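Local atomic coordinates of inositol monophosphatase (Zymomonas mobilis, PDB entry 4N81), a protein that probably hydrolyses phosphate monoesters such as inositol monophosphates with the help of magnesium ions, as other members of the inositol monophosphatase superfamily do. Residues A[17-22]-A[51-56]; A[22-27]-A[101-106]; A[132-135]-A[140-143]; A[145-148]-A[152-155]; A[172-177]-A[198-203]. All coordinates share one frame; numbering follows the deposited sequence.

Interaction 1 of 5, residues A[17-22]-A[51-56]; sequences ADVAAD and EQAMRA
With CG1 anti to the backbone N (chi1 164°), Val-19 places that methyl against Ala-53 of helix 42-61; the chain of Met-54, bent at its last torsion (chi3 -74°), lays its sulfur beside Ala-20. Val-19 CG1 and Ala-53 CB are 3.6 Å apart, a methyl-to-methyl contact. One layer deeper, Met-54 SD lies 3.9 Å from Ala-20 CB, and the terminal methyl CE stays close to the same carbon. Alanine suits both helices because a lone methyl lets them come near: the CA atoms of Ala-20 and Met-54 are 6.9 Å apart. Methionine, long and flexible, fills the deeper part of the interface, where it also touches Pro-87. Within helix 42-61, Arg-55 and Glu-51 form a salt bridge one turn apart, though its NE hydrogen bond is weak. Helices 7-24 and 42-61 are the pair that covers one face of the large sheet, as in the alpha-beta-alpha-beta-alpha sandwich of the inositol monophosphatase fold.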
loop_
_atom_site.group_PDB
_atom_site.type_symbol
_atom_site.label_atom_id
_atom_site.label_comp_id
_atom_site.label_asym_id
_atom_site.label_seq_id
_atom_site.Cartn_x
_atom_site.Cartn_y
_atom_site.Cartn_z
ATOM N N ALA A 17 -9.803 14.987 14.059
ATOM C CA ALA A 17 -9.669 13.949 13.043
ATOM C C ALA A 17 -10.951 13.791 12.249
ATOM O O ALA A 17 -10.895 13.588 11.003
ATOM C CB ALA A 17 -9.213 12.590 13.636
ATOM N N ASP A 18 -12.091 13.930 12.932
ATOM C CA ASP A 18 -13.391 13.809 12.247
ATOM C C ASP A 18 -13.609 14.937 11.241
ATOM O O ASP A 18 -14.067 14.730 10.097
ATOM C CB ASP A 18 -14.563 13.906 13.244
ATOM C CG ASP A 18 -14.636 12.703 14.183
ATOM O OD1 ASP A 18 -13.971 11.679 13.887
ATOM O OD2 ASP A 18 -15.373 12.795 15.202
ATOM N N VAL A 19 -13.232 16.141 11.668
ATOM C CA VAL A 19 -13.414 17.295 10.810
ATOM C C VAL A 19 -12.537 17.179 9.553
ATOM O O VAL A 19 -13.000 17.398 8.366
ATOM C CB VAL A 19 -13.132 18.565 11.634
ATOM C CG1 VAL A 19 -12.920 19.769 10.738
ATOM C CG2 VAL A 19 -14.294 18.780 12.672
ATOM N N ALA A 20 -11.291 16.765 9.794
ATOM C CA ALA A 20 -10.391 16.583 8.654
ATOM C C ALA A 20 -10.899 15.482 7.701
ATOM O O ALA A 20 -10.842 15.630 6.450
ATOM C CB ALA A 20 -8.954 16.223 9.154
ATOM N N ALA A 21 -11.447 14.397 8.280
ATOM C CA ALA A 21 -11.856 13.256 7.468
ATOM C C ALA A 21 -12.969 13.687 6.534
ATOM O O ALA A 21 -12.969 13.323 5.343
ATOM C CB ALA A 21 -12.375 12.085 8.344
ATOM N N ASP A 22 -13.945 14.405 7.090
ATOM C CA ASP A 22 -15.088 14.767 6.250
ATOM C C ASP A 22 -14.676 15.730 5.163
ATOM O O ASP A 22 -15.303 15.775 4.106
ATOM C CB ASP A 22 -16.223 15.398 7.059
ATOM C CG ASP A 22 -16.849 14.408 8.035
ATOM O OD1 ASP A 22 -17.468 14.839 9.035
ATOM O OD2 ASP A 22 -16.706 13.191 7.787
ATOM N N GLU A 51 -6.656 21.588 7.036
ATOM C CA GLU A 51 -5.809 22.323 7.957
ATOM C C GLU A 51 -6.502 23.577 8.431
ATOM O O GLU A 51 -6.413 23.922 9.609
ATOM C CB GLU A 51 -4.498 22.739 7.308
ATOM C CG GLU A 51 -3.527 23.224 8.373
ATOM C CD GLU A 51 -2.408 24.037 7.816
ATOM O OE1 GLU A 51 -2.151 25.131 8.374
ATOM O OE2 GLU A 51 -1.784 23.576 6.830
ATOM N N GLN A 52 -7.211 24.260 7.527
ATOM C CA GLN A 52 -7.880 25.469 7.958
ATOM C C GLN A 52 -8.963 25.158 8.962
ATOM O O GLN A 52 -9.085 25.857 9.986
ATOM C CB GLN A 52 -8.476 26.228 6.756
ATOM C CG GLN A 52 -7.418 26.806 5.826
ATOM C CD GLN A 52 -7.997 27.292 4.497
ATOM O OE1 GLN A 52 -9.215 27.240 4.273
ATOM N NE2 GLN A 52 -7.118 27.755 3.605
ATOM N N ALA A 53 -9.734 24.097 8.715
ATOM C CA ALA A 53 -10.808 23.809 9.677
ATOM C C ALA A 53 -10.263 23.395 11.061
ATOM O O ALA A 53 -10.770 23.845 12.125
ATOM C CB ALA A 53 -11.771 22.732 9.116
ATOM N N MET A 54 -9.197 22.582 11.052
ATOM C CA MET A 54 -8.625 22.159 12.335
ATOM C C MET A 54 -8.001 23.347 13.078
ATOM O O MET A 54 -8.120 23.457 14.307
ATOM C CB MET A 54 -7.575 21.057 12.152
ATOM C CG MET A 54 -8.141 19.719 11.665
ATOM S SD MET A 54 -6.895 18.384 11.649
ATOM C CE MET A 54 -5.947 18.878 10.230
ATOM N N ARG A 55 -7.344 24.234 12.332
ATOM C CA ARG A 55 -6.752 25.416 12.962
ATOM C C ARG A 55 -7.802 26.305 13.573
ATOM O O ARG A 55 -7.576 26.888 14.659
ATOM C CB ARG A 55 -5.960 26.239 11.942
ATOM C CG ARG A 55 -4.615 25.646 11.559
ATOM C CD ARG A 55 -3.840 26.580 10.640
ATOM N NE ARG A 55 -2.420 26.615 10.978
ATOM C CZ ARG A 55 -1.894 27.481 11.834
ATOM N NH1 ARG A 55 -2.676 28.383 12.424
ATOM N NH2 ARG A 55 -0.592 27.455 12.091
ATOM N N ALA A 56 -8.955 26.426 12.910
ATOM C CA ALA A 56 -9.990 27.332 13.460
ATOM C C ALA A 56 -10.509 26.766 14.771
ATOM O O ALA A 56 -10.745 27.521 15.770
ATOM C CB ALA A 56 -11.147 27.510 12.482
#

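Interaction 2 of 5, residues A[22-27]-A[101-106]; sequences DIIRPF and FGTLIA
Ile-24, buried and directed at the strand, packs its two branches on Phe-101 and Thr-103. Its CG2 methyl is 3.9 Å from Phe-101 CE1 and nearly as close to CZ, approaching the ring obliquely, while the two side chains run past each other in opposite senses. The other branch, with CG1 anti to the carbonyl carbon (chi1 -67°), carries Ile-24 CD1 to 3.4 Å from Thr-103 OG1, a methyl-to-hydroxyl van der Waals contact. A branched isoleucine suits this place because one residue can serve both neighbours. Hydrogen bonds and a salt bridge supplement this packing. Thr-103 OG1 has its hydrogen-bond partner in Pro-87 O, so the threonine offers its hydroxyl to a loop while still meeting a methyl. On segment 22-27, Arg-25 NH2 forms a salt bridge to Asp-22 OD2 at 3.1 Å; the acceptor lies in the guanidinium plane and uses its anti lone pair, with an N-H...O angle of 159°. Arg-25 NH1 also binds Pro-121 O. Segment 22-27 thus rests on the start of strand 102-109, with Ile-88 of strand 88-89 touching both Ile-24 and Phe-101, and Ala-50 of helix 42-61 covering Ile-24 as well.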
loop_
_atom_site.group_PDB
_atom_site.type_symbol
_atom_site.label_atom_id
_atom_site.label_comp_id
_atom_site.label_asym_id
_atom_site.label_seq_id
_atom_site.Cartn_x
_atom_site.Cartn_y
_atom_site.Cartn_z
ATOM N N ASP A 22 -13.945 14.405 7.090
ATOM C CA ASP A 22 -15.088 14.767 6.250
ATOM C C ASP A 22 -14.676 15.730 5.163
ATOM O O ASP A 22 -15.303 15.775 4.106
ATOM C CB ASP A 22 -16.223 15.398 7.059
ATOM C CG ASP A 22 -16.849 14.408 8.035
ATOM O OD1 ASP A 22 -17.468 14.839 9.035
ATOM O OD2 ASP A 22 -16.706 13.191 7.787
ATOM N N ILE A 23 -13.655 16.540 5.420
ATOM C CA ILE A 23 -13.222 17.427 4.330
ATOM C C ILE A 23 -12.429 16.702 3.226
ATOM O O ILE A 23 -12.595 16.969 2.032
ATOM C CB ILE A 23 -12.383 18.554 4.918
ATOM C CG1 ILE A 23 -13.302 19.508 5.670
ATOM C CG2 ILE A 23 -11.561 19.260 3.837
ATOM C CD1 ILE A 23 -12.567 20.360 6.704
ATOM N N ILE A 24 -11.562 15.788 3.652
ATOM C CA ILE A 24 -10.630 15.078 2.757
ATOM C C ILE A 24 -11.321 14.017 1.898
ATOM O O ILE A 24 -11.042 13.897 0.713
ATOM C CB ILE A 24 -9.515 14.389 3.584
ATOM C CG1 ILE A 24 -8.605 15.447 4.251
ATOM C CG2 ILE A 24 -8.696 13.393 2.704
ATOM C CD1 ILE A 24 -7.640 14.841 5.391
ATOM N N ARG A 25 -12.278 13.304 2.478
ATOM C CA ARG A 25 -12.871 12.141 1.786
ATOM C C ARG A 25 -13.401 12.420 0.357
ATOM O O ARG A 25 -13.085 11.672 -0.574
ATOM C CB ARG A 25 -13.975 11.537 2.664
ATOM C CG ARG A 25 -14.565 10.216 2.199
ATOM C CD ARG A 25 -15.640 9.704 3.227
ATOM N NE ARG A 25 -15.023 9.330 4.508
ATOM C CZ ARG A 25 -15.180 10.021 5.644
ATOM N NH1 ARG A 25 -14.581 9.606 6.787
ATOM N NH2 ARG A 25 -15.943 11.110 5.643
ATOM N N PRO A 26 -14.160 13.516 0.159
ATOM C CA PRO A 26 -14.716 13.758 -1.176
ATOM C C PRO A 26 -13.619 13.876 -2.255
ATOM O O PRO A 26 -13.954 13.787 -3.441
ATOM C CB PRO A 26 -15.466 15.096 -1.025
ATOM C CG PRO A 26 -15.797 15.170 0.417
ATOM C CD PRO A 26 -14.685 14.477 1.150
ATOM N N PHE A 27 -12.394 14.271 -1.879
ATOM C CA PHE A 27 -11.322 14.478 -2.867
ATOM C C PHE A 27 -10.578 13.198 -3.223
ATOM O O PHE A 27 -9.805 13.192 -4.145
ATOM C CB PHE A 27 -10.306 15.495 -2.360
ATOM C CG PHE A 27 -10.887 16.880 -2.217
ATOM C CD1 PHE A 27 -11.256 17.377 -0.966
ATOM C CD2 PHE A 27 -11.130 17.645 -3.342
ATOM C CE1 PHE A 27 -11.806 18.638 -0.838
ATOM C CE2 PHE A 27 -11.691 18.926 -3.226
ATOM C CZ PHE A 27 -12.022 19.414 -1.961
ATOM N N PHE A 101 -2.754 6.638 3.133
ATOM C CA PHE A 101 -2.460 7.932 3.731
ATOM C C PHE A 101 -3.213 8.080 5.042
ATOM O O PHE A 101 -4.189 7.374 5.256
ATOM C CB PHE A 101 -2.829 9.105 2.796
ATOM C CG PHE A 101 -4.298 9.287 2.636
ATOM C CD1 PHE A 101 -5.002 10.162 3.460
ATOM C CD2 PHE A 101 -4.991 8.583 1.667
ATOM C CE1 PHE A 101 -6.372 10.321 3.307
ATOM C CE2 PHE A 101 -6.360 8.707 1.540
ATOM C CZ PHE A 101 -7.055 9.600 2.362
ATOM N N GLY A 102 -2.760 8.984 5.926
ATOM C CA GLY A 102 -3.531 9.244 7.156
ATOM C C GLY A 102 -3.438 10.694 7.610
ATOM O O GLY A 102 -2.464 11.406 7.316
ATOM N N THR A 103 -4.452 11.141 8.345
ATOM C CA THR A 103 -4.352 12.425 9.021
ATOM C C THR A 103 -3.572 12.148 10.302
ATOM O O THR A 103 -3.903 11.225 11.054
ATOM C CB THR A 103 -5.753 12.917 9.372
ATOM O OG1 THR A 103 -6.474 13.179 8.155
ATOM C CG2 THR A 103 -5.687 14.219 10.252
ATOM N N LEU A 104 -2.569 12.970 10.592
ATOM C CA LEU A 104 -1.841 12.852 11.860
ATOM C C LEU A 104 -2.150 14.063 12.709
ATOM O O LEU A 104 -2.026 15.200 12.219
ATOM C CB LEU A 104 -0.332 12.826 11.591
ATOM C CG LEU A 104 0.168 11.756 10.615
ATOM C CD1 LEU A 104 1.710 11.747 10.511
ATOM C CD2 LEU A 104 -0.311 10.386 11.138
ATOM N N ILE A 105 -2.515 13.832 13.971
ATOM C CA ILE A 105 -2.691 14.940 14.920
ATOM C C ILE A 105 -1.857 14.615 16.168
ATOM O O ILE A 105 -1.949 13.510 16.719
ATOM C CB ILE A 105 -4.181 15.030 15.296
ATOM C CG1 ILE A 105 -5.010 15.413 14.047
ATOM C CG2 ILE A 105 -4.412 16.000 16.523
ATOM C CD1 ILE A 105 -6.431 14.913 14.073
ATOM N N ALA A 106 -1.110 15.575 16.676
ATOM C CA ALA A 106 -0.337 15.283 17.869
ATOM C C ALA A 106 -0.375 16.468 18.801
ATOM O O ALA A 106 -0.524 17.596 18.342
ATOM C CB ALA A 106 1.089 14.978 17.484
#

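Interaction 3 of 5, residues A[132-135]-A[140-143]; sequences DLPT and EVIH
Thr-135 and Ile-142 meet at a slant, the threonine methyl CG2 lying 3.8 Å from Ile-142 CD1 and equally near CG1. Ile-142 holds CG1 between its backbone N and carbonyl carbon (chi1 60°), which keeps that branch close to the Thr-135 backbone as well as its methyl. Threonine works here through both branches: the methyl packs against isoleucine while OG1 is hydrogen-bonded to Ile-217 O. Nearer the surface, Pro-134 CB faces Val-141 CG1 at 3.8 Å, a compact pairing of two stiff, apolar residues. The backbones are tied by one hydrogen bond, Ile-142 N to Thr-135 O at 3.1 Å, with an N-H...O angle of 153°. The same oxygen receives a CA-H...O contact from Val-141 CA at 3.4 Å. Strands 133-137 and 140-141 form a beta hairpin at one end of the large mixed sheet, strand 140-141 being outermost and strand 125-130 flanking the hairpin on its inner side, while Ile-142 touches Leu-195 in a loop.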
loop_
_atom_site.group_PDB
_atom_site.type_symbol
_atom_site.label_atom_id
_atom_site.label_comp_id
_atom_site.label_asym_id
_atom_site.label_seq_id
_atom_site.Cartn_x
_atom_site.Cartn_y
_atom_site.Cartn_z
ATOM N N ASP A 132 -0.072 8.290 28.886
ATOM C CA ASP A 132 -0.421 7.547 30.104
ATOM C C ASP A 132 -1.450 6.407 29.908
ATOM O O ASP A 132 -2.073 5.959 30.858
ATOM C CB ASP A 132 -0.808 8.486 31.278
ATOM C CG ASP A 132 -1.950 9.453 30.938
ATOM O OD1 ASP A 132 -2.533 9.375 29.835
ATOM O OD2 ASP A 132 -2.284 10.290 31.802
ATOM N N LEU A 133 -1.677 5.991 28.668
ATOM C CA LEU A 133 -2.612 4.911 28.397
ATOM C C LEU A 133 -2.050 3.976 27.331
ATOM O O LEU A 133 -1.201 4.377 26.531
ATOM C CB LEU A 133 -3.944 5.450 27.874
ATOM C CG LEU A 133 -5.030 5.822 28.882
ATOM C CD1 LEU A 133 -5.012 4.971 30.158
ATOM C CD2 LEU A 133 -4.775 7.207 29.199
ATOM N N PRO A 134 -2.535 2.716 27.310
ATOM C CA PRO A 134 -2.265 1.812 26.169
ATOM C C PRO A 134 -2.867 2.364 24.880
ATOM O O PRO A 134 -3.942 2.980 24.864
ATOM C CB PRO A 134 -2.972 0.493 26.560
ATOM C CG PRO A 134 -3.682 0.768 27.838
ATOM C CD PRO A 134 -3.180 2.043 28.447
ATOM N N THR A 135 -2.160 2.126 23.795
ATOM C CA THR A 135 -2.593 2.523 22.471
ATOM C C THR A 135 -3.821 1.724 22.079
ATOM O O THR A 135 -3.908 0.535 22.420
ATOM C CB THR A 135 -1.460 2.289 21.504
ATOM O OG1 THR A 135 -0.441 3.239 21.807
ATOM C CG2 THR A 135 -1.872 2.452 20.029
ATOM N N GLU A 140 -9.961 -0.431 20.556
ATOM C CA GLU A 140 -9.435 -1.614 21.258
ATOM C C GLU A 140 -7.940 -1.524 21.578
ATOM O O GLU A 140 -7.186 -1.073 20.749
ATOM C CB GLU A 140 -9.682 -2.870 20.405
ATOM C CG GLU A 140 -11.180 -3.172 20.189
ATOM C CD GLU A 140 -11.868 -3.612 21.478
ATOM O OE1 GLU A 140 -12.981 -3.110 21.786
ATOM O OE2 GLU A 140 -11.296 -4.460 22.197
ATOM N N VAL A 141 -7.512 -2.014 22.745
ATOM C CA VAL A 141 -6.082 -1.981 23.086
ATOM C C VAL A 141 -5.324 -2.877 22.113
ATOM O O VAL A 141 -5.810 -3.965 21.780
ATOM C CB VAL A 141 -5.823 -2.459 24.509
ATOM C CG1 VAL A 141 -4.292 -2.542 24.786
ATOM C CG2 VAL A 141 -6.471 -1.486 25.476
ATOM N N ILE A 142 -4.131 -2.455 21.694
ATOM C CA ILE A 142 -3.354 -3.240 20.750
ATOM C C ILE A 142 -1.917 -3.373 21.228
ATOM O O ILE A 142 -1.465 -2.602 22.089
ATOM C CB ILE A 142 -3.366 -2.601 19.325
ATOM C CG1 ILE A 142 -2.775 -1.181 19.379
ATOM C CG2 ILE A 142 -4.837 -2.656 18.721
ATOM C CD1 ILE A 142 -2.415 -0.631 17.910
ATOM N N HIS A 143 -1.215 -4.366 20.667
ATOM C CA HIS A 143 0.114 -4.709 21.116
ATOM C C HIS A 143 1.028 -4.982 19.912
ATOM O O HIS A 143 0.655 -5.720 19.002
ATOM C CB HIS A 143 0.038 -6.017 21.943
ATOM C CG HIS A 143 -0.758 -5.869 23.205
ATOM N ND1 HIS A 143 -2.097 -6.197 23.287
ATOM C CD2 HIS A 143 -0.409 -5.398 24.425
ATOM C CE1 HIS A 143 -2.533 -5.944 24.510
ATOM N NE2 HIS A 143 -1.528 -5.467 25.221
#

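Interaction 4 of 5, residues A[145-148]-A[152-155]; sequences RSCP and HALL
Pro-148 overlaps the imidazole of His-152 with one corner of its ring, CG coming obliquely to 3.5 Å from His-152 CD2, the two side chains crossing at about a right angle. This is a turn leading into strand 154-157 of the smaller mixed sheet. Proline suits it, its closed ring presenting a fixed CG to the imidazole. Deeper in, Cys-147 turns SG anti to its backbone N (chi1 -176°), bringing the sulfur 3.7 Å from Ala-153 CB; alanine's small side chain accommodates it. Arg-145, extended from CG to NE, runs to the Asp-199 carboxylate, which lies between it and the cysteine-alanine pair; its NE forms a salt bridge there. Asp-199 also accepts a hydrogen bond from Leu-154 N, so one carboxylate links the arginine to the start of the strand. The second subunit packs on the contact, its Ile-34 against Pro-148 and its Asp-35 against His-152. At the guanidinium edge, near its plane, Arg-145 NH2 comes within 4.0 Å of Leu-154 CB.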
loop_
_atom_site.group_PDB
_atom_site.type_symbol
_atom_site.label_atom_id
_atom_site.label_comp_id
_atom_site.label_asym_id
_atom_site.label_seq_id
_atom_site.Cartn_x
_atom_site.Cartn_y
_atom_site.Cartn_z
ATOM N N ARG A 145 4.258 -7.021 18.368
ATOM C CA ARG A 145 4.735 -8.390 18.581
ATOM C C ARG A 145 6.201 -8.444 18.853
ATOM O O ARG A 145 6.959 -7.489 18.552
ATOM C CB ARG A 145 4.436 -9.269 17.377
ATOM C CG ARG A 145 5.285 -8.899 16.104
ATOM C CD ARG A 145 4.830 -9.817 14.928
ATOM N NE ARG A 145 5.591 -9.487 13.715
ATOM C CZ ARG A 145 5.121 -9.680 12.480
ATOM N NH1 ARG A 145 3.953 -10.305 12.307
ATOM N NH2 ARG A 145 5.872 -9.320 11.436
ATOM N N SER A 146 6.619 -9.553 19.464
ATOM C CA SER A 146 8.040 -9.759 19.688
ATOM C C SER A 146 8.670 -10.375 18.430
ATOM O O SER A 146 7.973 -10.889 17.560
ATOM C CB SER A 146 8.301 -10.687 20.870
ATOM O OG SER A 146 7.687 -11.927 20.577
ATOM N N CYS A 147 10.001 -10.343 18.355
ATOM C CA CYS A 147 10.686 -10.832 17.160
ATOM C C CYS A 147 12.103 -11.286 17.565
ATOM O O CYS A 147 12.815 -10.557 18.247
ATOM C CB CYS A 147 10.794 -9.686 16.137
ATOM S SG CYS A 147 11.544 -10.302 14.576
ATOM N N PRO A 148 12.414 -12.551 17.340
ATOM C CA PRO A 148 13.689 -13.105 17.842
ATOM C C PRO A 148 14.983 -12.456 17.314
ATOM O O PRO A 148 15.971 -12.394 18.036
ATOM C CB PRO A 148 13.581 -14.593 17.501
ATOM C CG PRO A 148 12.761 -14.643 16.265
ATOM C CD PRO A 148 11.707 -13.509 16.480
ATOM N N HIS A 152 14.227 -12.866 11.115
ATOM C CA HIS A 152 12.780 -13.122 11.189
ATOM C C HIS A 152 11.915 -11.892 11.039
ATOM O O HIS A 152 10.654 -11.973 11.013
ATOM C CB HIS A 152 12.405 -13.836 12.501
ATOM C CG HIS A 152 12.904 -15.245 12.576
ATOM N ND1 HIS A 152 12.263 -16.298 11.966
ATOM C CD2 HIS A 152 14.003 -15.760 13.167
ATOM C CE1 HIS A 152 12.959 -17.404 12.170
ATOM N NE2 HIS A 152 14.007 -17.108 12.922
ATOM N N ALA A 153 12.559 -10.733 10.948
ATOM C CA ALA A 153 11.821 -9.475 11.009
ATOM C C ALA A 153 11.278 -9.007 9.633
ATOM O O ALA A 153 11.943 -9.153 8.606
ATOM C CB ALA A 153 12.703 -8.375 11.607
ATOM N N LEU A 154 10.082 -8.425 9.660
ATOM C CA LEU A 154 9.556 -7.699 8.508
ATOM C C LEU A 154 9.852 -6.215 8.679
ATOM O O LEU A 154 9.499 -5.636 9.690
ATOM C CB LEU A 154 8.049 -7.885 8.431
ATOM C CG LEU A 154 7.308 -7.193 7.308
ATOM C CD1 LEU A 154 7.965 -7.524 6.000
ATOM C CD2 LEU A 154 5.889 -7.819 7.283
ATOM N N LEU A 155 10.534 -5.637 7.677
ATOM C CA LEU A 155 11.004 -4.256 7.708
ATOM C C LEU A 155 10.119 -3.496 6.706
ATOM O O LEU A 155 9.769 -4.049 5.684
ATOM C CB LEU A 155 12.442 -4.212 7.161
ATOM C CG LEU A 155 13.124 -2.847 6.874
ATOM C CD1 LEU A 155 13.265 -2.010 8.172
ATOM C CD2 LEU A 155 14.527 -3.144 6.240
#

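Interaction 5 of 5, residues A[172-177]-A[198-203]; sequences DKIRLK and CDLVVE
Segment 172-177 of helix 165-175 lies over strand 200-203, the CA atoms of Ile-174 and Val-202 being 9.1 Å apart. Ile-174 spans that gap: with CG1 anti to the backbone N (chi1 -178°), CD1 touches down between two strand residues. It lies 4.2 Å from Leu-200 CD1, the side chains meeting at an angle, and a looser 4.5 Å from Val-202 CG2. Isoleucine suits the helix because its extended CG1-CD1 arm reaches the strand, where Leu-200 and Val-202 both point toward it. This is a helix layer packed on the smaller sheet of the alpha-beta-alpha-beta-alpha sandwich, and helix 250-257 packs on the same residues through Ala-253 and Met-257. On the helix's outer side, Arg-175 grips one oxygen side-on: NE and NH2 both donate to Asp-172 OD1, at 2.9 and 2.8 Å, from the same face of the carboxylate. Leu-176 CG lies over one guanidinium face, offset toward its rim, and Trp-161 of the second subunit makes a cation-pi contact with Arg-175.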
loop_
_atom_site.group_PDB
_atom_site.type_symbol
_atom_site.label_atom_id
_atom_site.label_comp_id
_atom_site.label_asym_id
_atom_site.label_seq_id
_atom_site.Cartn_x
_atom_site.Cartn_y
_atom_site.Cartn_z
ATOM N N ASP A 172 19.980 -0.172 2.772
ATOM C CA ASP A 172 20.173 -1.409 2.063
ATOM C C ASP A 172 20.849 -2.474 2.934
ATOM O O ASP A 172 20.538 -3.708 2.857
ATOM C CB ASP A 172 21.057 -1.141 0.845
ATOM C CG ASP A 172 20.959 -2.264 -0.149
ATOM O OD1 ASP A 172 19.828 -2.461 -0.632
ATOM O OD2 ASP A 172 21.966 -2.990 -0.370
ATOM N N LYS A 173 21.755 -1.997 3.796
ATOM C CA LYS A 173 22.448 -2.939 4.635
ATOM C C LYS A 173 21.492 -3.597 5.629
ATOM O O LYS A 173 21.589 -4.832 5.882
ATOM C CB LYS A 173 23.609 -2.265 5.381
ATOM C CG LYS A 173 24.807 -1.935 4.426
ATOM C CD LYS A 173 25.961 -1.267 5.135
ATOM C CE LYS A 173 27.181 -1.111 4.146
ATOM N NZ LYS A 173 28.278 -0.372 4.894
ATOM N N ILE A 174 20.614 -2.805 6.242
ATOM C CA ILE A 174 19.634 -3.514 7.110
ATOM C C ILE A 174 18.588 -4.356 6.363
ATOM O O ILE A 174 18.243 -5.479 6.802
ATOM C CB ILE A 174 18.976 -2.610 8.167
ATOM C CG1 ILE A 174 18.013 -3.448 9.059
ATOM C CG2 ILE A 174 18.257 -1.409 7.528
ATOM C CD1 ILE A 174 17.512 -2.632 10.270
ATOM N N ARG A 175 18.188 -3.907 5.169
ATOM C CA ARG A 175 17.221 -4.673 4.386
ATOM C C ARG A 175 17.771 -6.077 4.102
ATOM O O ARG A 175 17.031 -7.067 4.204
ATOM C CB ARG A 175 17.039 -3.994 3.031
ATOM C CG ARG A 175 16.289 -4.821 2.008
ATOM C CD ARG A 175 16.218 -4.046 0.694
ATOM N NE ARG A 175 17.485 -4.047 -0.050
ATOM C CZ ARG A 175 17.886 -5.067 -0.816
ATOM N NH1 ARG A 175 17.167 -6.176 -0.900
ATOM N NH2 ARG A 175 19.029 -5.009 -1.487
ATOM N N LEU A 176 19.060 -6.156 3.801
ATOM C CA LEU A 176 19.691 -7.436 3.436
ATOM C C LEU A 176 19.714 -8.439 4.583
ATOM O O LEU A 176 19.879 -9.639 4.370
ATOM C CB LEU A 176 21.119 -7.214 2.933
ATOM C CG LEU A 176 21.166 -6.615 1.518
ATOM C CD1 LEU A 176 22.592 -6.233 1.152
ATOM C CD2 LEU A 176 20.573 -7.603 0.503
ATOM N N LYS A 177 19.566 -7.945 5.808
ATOM C CA LYS A 177 19.599 -8.791 7.003
ATOM C C LYS A 177 18.212 -9.178 7.520
ATOM O O LYS A 177 18.099 -10.057 8.426
ATOM C CB LYS A 177 20.369 -8.074 8.132
ATOM C CG LYS A 177 21.837 -7.907 7.869
ATOM C CD LYS A 177 22.518 -9.245 7.769
ATOM C CE LYS A 177 24.062 -9.091 7.659
ATOM N NZ LYS A 177 24.578 -7.926 8.439
ATOM N N CYS A 198 4.192 -5.686 11.656
ATOM C CA CYS A 198 5.426 -5.240 11.027
ATOM C C CYS A 198 6.458 -5.206 12.181
ATOM O O CYS A 198 6.033 -4.923 13.297
ATOM C CB CYS A 198 5.195 -3.747 10.504
ATOM S SG CYS A 198 6.548 -3.215 9.627
ATOM N N ASP A 199 7.767 -5.450 11.961
ATOM C CA ASP A 199 8.692 -5.427 13.123
ATOM C C ASP A 199 9.586 -4.219 13.191
ATOM O O ASP A 199 9.995 -3.828 14.284
ATOM C CB ASP A 199 9.592 -6.679 13.104
ATOM C CG ASP A 199 8.751 -7.970 13.125
ATOM O OD1 ASP A 199 8.676 -8.678 12.106
ATOM O OD2 ASP A 199 8.056 -8.182 14.147
ATOM N N LEU A 200 9.940 -3.669 12.026
ATOM C CA LEU A 200 10.833 -2.495 11.984
ATOM C C LEU A 200 10.338 -1.536 10.913
ATOM O O LEU A 200 9.877 -1.970 9.857
ATOM C CB LEU A 200 12.266 -2.960 11.570
ATOM C CG LEU A 200 12.982 -3.781 12.656
ATOM C CD1 LEU A 200 14.253 -4.492 12.071
ATOM C CD2 LEU A 200 13.420 -2.912 13.831
ATOM N N VAL A 201 10.441 -0.234 11.182
ATOM C CA VAL A 201 10.314 0.737 10.124
ATOM C C VAL A 201 11.544 1.645 10.255
ATOM O O VAL A 201 11.862 2.080 11.349
ATOM C CB VAL A 201 9.060 1.603 10.339
ATOM C CG1 VAL A 201 8.927 2.623 9.161
ATOM C CG2 VAL A 201 7.792 0.742 10.426
ATOM N N VAL A 202 12.200 1.941 9.142
ATOM C CA VAL A 202 13.374 2.819 9.160
ATOM C C VAL A 202 13.181 3.834 8.050
ATOM O O VAL A 202 13.008 3.445 6.886
ATOM C CB VAL A 202 14.689 2.016 8.898
ATOM C CG1 VAL A 202 15.905 2.984 8.721
ATOM C CG2 VAL A 202 14.922 1.037 10.064
ATOM N N GLU A 203 13.220 5.128 8.403
ATOM C CA GLU A 203 13.048 6.177 7.426
ATOM C C GLU A 203 13.994 7.323 7.694
ATOM O O GLU A 203 14.507 7.498 8.821
ATOM C CB GLU A 203 11.596 6.695 7.409
ATOM C CG GLU A 203 10.634 5.558 6.870
ATOM C CD GLU A 203 9.191 6.008 6.648
ATOM O OE1 GLU A 203 8.672 6.797 7.458
ATOM O OE2 GLU A 203 8.587 5.546 5.666
#

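Interactions 1 and 2 share helix 7-24 and lie with centres 8 Å apart; Ala-53 CB of the first meets Ile-23 CD1 of the second at 3.5 Å. They lie closest to the predicted magnesium site: the Ile-24 side chain is about 4 Å from that of Ile-88, and that of Met-54 about 7 Å from that of Asp-86. Interaction 3 belongs to the same large sheet as interaction 2, their centres 22 Å apart, but away from the site. Interactions 4 and 5, 11 Å apart between centres, touch where Leu-155 CD2 packs on Arg-175 CA at 3.6 Å, and both touch the second subunit, whereas interactions 1 and 4 stand 36 Å apart between centres.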